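Local coordinates for protein BlEst2 (Bacillus licheniformis, PDB 6WPX) that probably hydrolyses ester bonds as a lipase or esterase whose C-terminal domain is autoinhibitory, at residues I50-F64 with A73-P87. Sequence-based numbering, arbitrary orientation.
Sequences IVFVHGLNGSSSAWF and AWKNGYDAAFIDLHP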
loop_
_atom_site.group_PDB
_atom_site.type_symbol
_atom_site.label_atom_id
_atom_site.label_comp_id
_atom_site.label_asym_id
_atom_site.label_seq_id
_atom_site.Cartn_x
_atom_site.Cartn_y
_atom_site.Cartn_z
ATOM N N ILE A 50 17.386 3.282 -20.671
ATOM C CA ILE A 50 16.400 3.057 -19.605
ATOM C C ILE A 50 15.941 4.373 -19.047
ATOM O O ILE A 50 16.766 5.195 -18.670
ATOM C CB ILE A 50 16.955 2.157 -18.471
ATOM C CG1 ILE A 50 17.497 0.817 -18.986
ATOM C CG2 ILE A 50 15.910 1.967 -17.376
ATOM C CD1 ILE A 50 18.564 0.229 -18.046
ATOM N N VAL A 51 14.630 4.541 -18.916
ATOM C CA VAL A 51 14.059 5.697 -18.232
ATOM C C VAL A 51 13.614 5.198 -16.858
ATOM O O VAL A 51 12.758 4.317 -16.763
ATOM C CB VAL A 51 12.914 6.379 -19.012
ATOM C CG1 VAL A 51 12.269 7.496 -18.177
ATOM C CG2 VAL A 51 13.427 6.924 -20.331
ATOM N N PHE A 52 14.213 5.763 -15.802
ATOM C CA PHE A 52 13.903 5.396 -14.419
ATOM C C PHE A 52 12.817 6.293 -13.895
ATOM O O PHE A 52 12.929 7.517 -13.984
ATOM C CB PHE A 52 15.165 5.427 -13.546
ATOM C CG PHE A 52 16.118 4.301 -13.881
ATOM C CD1 PHE A 52 15.985 3.046 -13.276
ATOM C CD2 PHE A 52 17.152 4.489 -14.796
ATOM C CE1 PHE A 52 16.875 2.011 -13.578
ATOM C CE2 PHE A 52 18.067 3.460 -15.064
ATOM C CZ PHE A 52 17.916 2.228 -14.456
ATOM N N VAL A 53 11.719 5.672 -13.414
ATOM C CA VAL A 53 10.519 6.377 -12.951
ATOM C C VAL A 53 10.298 6.130 -11.459
ATOM O O VAL A 53 10.100 4.986 -11.048
ATOM C CB VAL A 53 9.272 6.043 -13.816
ATOM C CG1 VAL A 53 8.053 6.882 -13.388
ATOM C CG2 VAL A 53 9.557 6.256 -15.304
ATOM N N HIS A 54 10.376 7.204 -10.657
ATOM C CA HIS A 54 10.202 7.150 -9.202
ATOM C C HIS A 54 8.740 6.839 -8.796
ATOM O O HIS A 54 7.819 6.856 -9.627
ATOM C CB HIS A 54 10.641 8.471 -8.558
ATOM C CG HIS A 54 9.741 9.622 -8.936
ATOM N ND1 HIS A 54 8.538 9.845 -8.287
ATOM C CD2 HIS A 54 9.883 10.538 -9.921
ATOM C CE1 HIS A 54 8.008 10.912 -8.874
ATOM N NE2 HIS A 54 8.784 11.354 -9.870
ATOM N N GLY A 55 8.540 6.683 -7.496
ATOM C CA GLY A 55 7.235 6.370 -6.941
ATOM C C GLY A 55 6.612 7.502 -6.169
ATOM O O GLY A 55 7.012 8.670 -6.278
ATOM N N LEU A 56 5.647 7.119 -5.357
ATOM C CA LEU A 56 4.871 7.997 -4.512
ATOM C C LEU A 56 5.737 8.914 -3.656
ATOM O O LEU A 56 6.634 8.436 -2.965
ATOM C CB LEU A 56 3.933 7.140 -3.647
ATOM C CG LEU A 56 3.127 7.910 -2.583
ATOM C CD1 LEU A 56 2.091 8.800 -3.210
ATOM C CD2 LEU A 56 2.472 6.938 -1.605
ATOM N N ASN A 57 5.456 10.228 -3.718
ATOM C CA ASN A 57 6.105 11.295 -2.950
ATOM C C ASN A 57 7.632 11.359 -3.193
ATOM O O ASN A 57 8.400 11.874 -2.384
ATOM C CB ASN A 57 5.729 11.203 -1.454
ATOM C CG ASN A 57 4.235 11.348 -1.144
ATOM O OD1 ASN A 57 3.476 12.122 -1.794
ATOM N ND2 ASN A 57 3.786 10.668 -0.095
ATOM N N GLY A 58 8.056 10.878 -4.350
ATOM C CA GLY A 58 9.472 10.851 -4.670
ATOM C C GLY A 58 9.829 11.726 -5.827
ATOM O O GLY A 58 8.990 12.472 -6.329
ATOM N N SER A 59 11.078 11.594 -6.283
ATOM C CA SER A 59 11.625 12.285 -7.433
ATOM C C SER A 59 12.724 11.408 -7.995
ATOM O O SER A 59 13.010 10.348 -7.437
ATOM C CB SER A 59 12.206 13.633 -7.008
ATOM O OG SER A 59 13.414 13.442 -6.287
ATOM N N SER A 60 13.396 11.888 -9.041
ATOM C CA SER A 60 14.531 11.207 -9.659
ATOM C C SER A 60 15.670 10.933 -8.634
ATOM O O SER A 60 16.459 10.027 -8.840
ATOM C CB SER A 60 15.047 12.027 -10.839
ATOM O OG SER A 60 15.460 13.317 -10.416
ATOM N N SER A 61 15.715 11.685 -7.504
ATOM C CA SER A 61 16.744 11.488 -6.474
ATOM C C SER A 61 16.677 10.101 -5.795
ATOM O O SER A 61 17.681 9.652 -5.238
ATOM C CB SER A 61 16.714 12.620 -5.450
ATOM O OG SER A 61 15.514 12.560 -4.697
ATOM N N ALA A 62 15.521 9.391 -5.911
ATOM C CA ALA A 62 15.340 8.029 -5.386
ATOM C C ALA A 62 16.408 7.101 -6.013
ATOM O O ALA A 62 16.858 6.166 -5.370
ATOM C CB ALA A 62 13.961 7.512 -5.759
ATOM N N TRP A 63 16.834 7.397 -7.251
ATOM C CA TRP A 63 17.812 6.576 -7.968
ATOM C C TRP A 63 19.243 6.911 -7.613
ATOM O O TRP A 63 20.137 6.175 -8.007
ATOM C CB TRP A 63 17.579 6.669 -9.497
ATOM C CG TRP A 63 16.156 6.372 -9.870
ATOM C CD1 TRP A 63 15.192 7.278 -10.224
ATOM C CD2 TRP A 63 15.489 5.097 -9.763
ATOM N NE1 TRP A 63 13.987 6.632 -10.421
ATOM C CE2 TRP A 63 14.144 5.295 -10.147
ATOM C CE3 TRP A 63 15.924 3.792 -9.453
ATOM C CZ2 TRP A 63 13.229 4.234 -10.247
ATOM C CZ3 TRP A 63 15.005 2.753 -9.514
ATOM C CH2 TRP A 63 13.672 2.980 -9.889
ATOM N N PHE A 64 19.472 8.009 -6.864
ATOM C CA PHE A 64 20.817 8.450 -6.523
ATOM C C PHE A 64 21.104 8.507 -5.029
ATOM O O PHE A 64 22.241 8.227 -4.651
ATOM C CB PHE A 64 21.107 9.829 -7.157
ATOM C CG PHE A 64 21.086 9.830 -8.672
ATOM C CD1 PHE A 64 19.888 9.937 -9.369
ATOM C CD2 PHE A 64 22.262 9.729 -9.397
ATOM C CE1 PHE A 64 19.877 9.931 -10.763
ATOM C CE2 PHE A 64 22.246 9.763 -10.791
ATOM C CZ PHE A 64 21.058 9.855 -11.461
ATOM N N ALA A 73 23.563 1.059 -14.475
ATOM C CA ALA A 73 23.105 1.148 -15.865
ATOM C C ALA A 73 24.280 1.453 -16.789
ATOM O O ALA A 73 24.512 0.714 -17.750
ATOM C CB ALA A 73 22.018 2.216 -15.995
ATOM N N TRP A 74 25.045 2.506 -16.479
ATOM C CA TRP A 74 26.203 2.915 -17.270
ATOM C C TRP A 74 27.264 1.820 -17.368
ATOM O O TRP A 74 27.684 1.490 -18.484
ATOM C CB TRP A 74 26.807 4.217 -16.728
ATOM C CG TRP A 74 27.982 4.708 -17.529
ATOM C CD1 TRP A 74 27.938 5.488 -18.640
ATOM C CD2 TRP A 74 29.355 4.364 -17.337
ATOM N NE1 TRP A 74 29.205 5.688 -19.132
ATOM C CE2 TRP A 74 30.097 5.020 -18.344
ATOM C CE3 TRP A 74 30.043 3.586 -16.383
ATOM C CZ2 TRP A 74 31.493 4.909 -18.442
ATOM C CZ3 TRP A 74 31.417 3.457 -16.498
ATOM C CH2 TRP A 74 32.133 4.136 -17.498
ATOM N N LYS A 75 27.696 1.235 -16.226
ATOM C CA LYS A 75 28.771 0.231 -16.250
ATOM C C LYS A 75 28.380 -1.055 -17.000
ATOM O O LYS A 75 29.246 -1.801 -17.419
ATOM C CB LYS A 75 29.310 -0.072 -14.838
ATOM C CG LYS A 75 28.482 -1.026 -14.002
ATOM C CD LYS A 75 29.132 -1.146 -12.650
ATOM C CE LYS A 75 28.325 -1.906 -11.635
ATOM N NZ LYS A 75 29.074 -1.952 -10.341
ATOM N N ASN A 76 27.089 -1.280 -17.181
ATOM C CA ASN A 76 26.574 -2.434 -17.896
ATOM C C ASN A 76 26.212 -2.099 -19.338
ATOM O O ASN A 76 25.592 -2.911 -20.020
ATOM C CB ASN A 76 25.430 -3.083 -17.132
ATOM C CG ASN A 76 25.915 -3.891 -15.930
ATOM O OD1 ASN A 76 26.563 -4.912 -16.086
ATOM N ND2 ASN A 76 25.682 -3.415 -14.707
ATOM N N GLY A 77 26.615 -0.908 -19.792
ATOM C CA GLY A 77 26.468 -0.461 -21.176
ATOM C C GLY A 77 25.123 0.122 -21.549
ATOM O O GLY A 77 24.797 0.203 -22.738
ATOM N N TYR A 78 24.354 0.560 -20.540
ATOM C CA TYR A 78 23.055 1.152 -20.764
ATOM C C TYR A 78 23.060 2.644 -20.589
ATOM O O TYR A 78 23.499 3.163 -19.560
ATOM C CB TYR A 78 21.973 0.549 -19.842
ATOM C CG TYR A 78 21.475 -0.796 -20.307
ATOM C CD1 TYR A 78 22.173 -1.957 -20.008
ATOM C CD2 TYR A 78 20.344 -0.900 -21.109
ATOM C CE1 TYR A 78 21.745 -3.198 -20.473
ATOM C CE2 TYR A 78 19.905 -2.138 -21.581
ATOM C CZ TYR A 78 20.610 -3.284 -21.258
ATOM O OH TYR A 78 20.216 -4.507 -21.741
ATOM N N ASP A 79 22.525 3.335 -21.578
ATOM C CA ASP A 79 22.266 4.765 -21.443
ATOM C C ASP A 79 20.999 4.849 -20.610
ATOM O O ASP A 79 20.253 3.859 -20.503
ATOM C CB ASP A 79 22.095 5.450 -22.789
ATOM C CG ASP A 79 23.431 5.781 -23.401
ATOM O OD1 ASP A 79 24.259 6.458 -22.718
ATOM O OD2 ASP A 79 23.659 5.367 -24.547
ATOM N N ALA A 80 20.791 6.000 -19.946
ATOM C CA ALA A 80 19.660 6.122 -19.045
ATOM C C ALA A 80 19.213 7.543 -18.932
ATOM O O ALA A 80 19.975 8.454 -19.245
ATOM C CB ALA A 80 20.038 5.580 -17.657
ATOM N N ALA A 81 17.967 7.738 -18.491
ATOM C CA ALA A 81 17.375 9.056 -18.245
ATOM C C ALA A 81 16.537 8.937 -16.973
ATOM O O ALA A 81 16.131 7.842 -16.604
ATOM C CB ALA A 81 16.527 9.509 -19.434
ATOM N N PHE A 82 16.396 10.032 -16.250
ATOM C CA PHE A 82 15.704 10.042 -14.957
ATOM C C PHE A 82 14.730 11.181 -15.013
ATOM O O PHE A 82 15.094 12.259 -15.469
ATOM C CB PHE A 82 16.736 10.244 -13.814
ATOM C CG PHE A 82 17.833 9.195 -13.835
ATOM C CD1 PHE A 82 18.966 9.363 -14.625
ATOM C CD2 PHE A 82 17.699 8.015 -13.115
ATOM C CE1 PHE A 82 19.952 8.364 -14.692
ATOM C CE2 PHE A 82 18.694 7.023 -13.159
ATOM C CZ PHE A 82 19.797 7.188 -13.970
ATOM N N ILE A 83 13.497 10.950 -14.571
ATOM C CA ILE A 83 12.444 11.952 -14.649
ATOM C C ILE A 83 11.803 12.244 -13.291
ATOM O O ILE A 83 11.687 11.356 -12.441
ATOM C CB ILE A 83 11.393 11.500 -15.716
ATOM C CG1 ILE A 83 10.354 12.627 -16.012
ATOM C CG2 ILE A 83 10.710 10.152 -15.316
ATOM C CD1 ILE A 83 9.535 12.462 -17.244
ATOM N N ASP A 84 11.378 13.499 -13.108
ATOM C CA ASP A 84 10.614 13.911 -11.954
ATOM C C ASP A 84 9.186 14.031 -12.470
ATOM O O ASP A 84 8.937 14.769 -13.424
ATOM C CB ASP A 84 11.043 15.298 -11.438
ATOM C CG ASP A 84 12.381 15.342 -10.740
ATOM O OD1 ASP A 84 12.951 14.274 -10.496
ATOM O OD2 ASP A 84 12.848 16.457 -10.421
ATOM N N LEU A 85 8.266 13.291 -11.868
ATOM C CA LEU A 85 6.837 13.407 -12.146
ATOM C C LEU A 85 6.281 14.051 -10.910
ATOM O O LEU A 85 7.072 14.466 -10.051
ATOM C CB LEU A 85 6.189 12.031 -12.399
ATOM C CG LEU A 85 6.717 11.221 -13.607
ATOM C CD1 LEU A 85 5.939 9.927 -13.758
ATOM C CD2 LEU A 85 6.638 12.046 -14.923
ATOM N N HIS A 86 4.947 14.167 -10.796
ATOM C CA HIS A 86 4.367 14.731 -9.591
ATOM C C HIS A 86 4.491 13.735 -8.442
ATOM O O HIS A 86 4.120 12.566 -8.581
ATOM C CB HIS A 86 2.901 15.121 -9.778
ATOM C CG HIS A 86 2.675 16.220 -10.768
ATOM N ND1 HIS A 86 2.933 17.538 -10.446
ATOM C CD2 HIS A 86 2.151 16.172 -12.016
ATOM C CE1 HIS A 86 2.631 18.236 -11.529
ATOM N NE2 HIS A 86 2.157 17.458 -12.498
ATOM N N PRO A 87 4.998 14.188 -7.285
ATOM C CA PRO A 87 5.085 13.281 -6.129
ATOM C C PRO A 87 3.705 12.994 -5.501
ATOM O O PRO A 87 3.500 11.967 -4.863
ATOM C CB PRO A 87 5.951 14.079 -5.137
ATOM C CG PRO A 87 5.688 15.503 -5.457
ATOM C CD PRO A 87 5.512 15.537 -6.960
HETATM O O HOH W 1 12.675 9.021 -11.637
HETATM O O HOH W 2 9.120 14.471 -8.240
#
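Asp84 OD1 takes two bonds from Ser60: the backbone N meets it nearly head-on at 2.8 Å, and Ser60 OG comes in on the syn side at 2.7 Å, from the opposite face of the carboxylate plane. Asp84 OD2 accepts from Asn30 N, so both carboxylate oxygens are engaged. Six residues before Ser60, His54 reaches across to the other chain segment. Its CG sits between the backbone N and carbonyl carbon (chi1 67°), a setting that brings the imidazole edge-on to residues 83-85. NE2 accepts a nearly straight bond (169°) from Leu85 N at 2.8 Å, in the ring plane, while ND1 donates to Gly55 O, which Gly58 N also reaches in closing a type II turn. Without the imidazole, as with an alanine here, Leu85 N is likely to lose its acceptor and Gly55 O one of its two donors.

Leading into this loop, strand 50-53 runs parallel to strand 80-83 in the seven-stranded sheet of an alpha/beta-hydrolase-type domain, the two joined through helix 69-75 as a beta-alpha-beta unit. Phe52 N bonds to Ala81 O at 2.9 Å; one step on, a water donates to Phe52 O and Ile83 O and accepts from Trp63 NE1, linking both strands to the indole. On the face covered by helix 69-75, Phe64 turns its edge to the Phe82 face, CZ standing 3.6 Å above the ring centre. Phe52 lies beside Phe82, their planes only 9° apart but slid so that the rings barely overlap. Val51, Val53, Ala81 and Ile83 pack on the other face, toward helix 91-109.

Past the strand ends the tie is kept by side-chain bonds of Ser60, Asp84 and His54: with NE2 accepting from Leu85 N, the ring proton probably sits on ND1, where Gly55 O receives it.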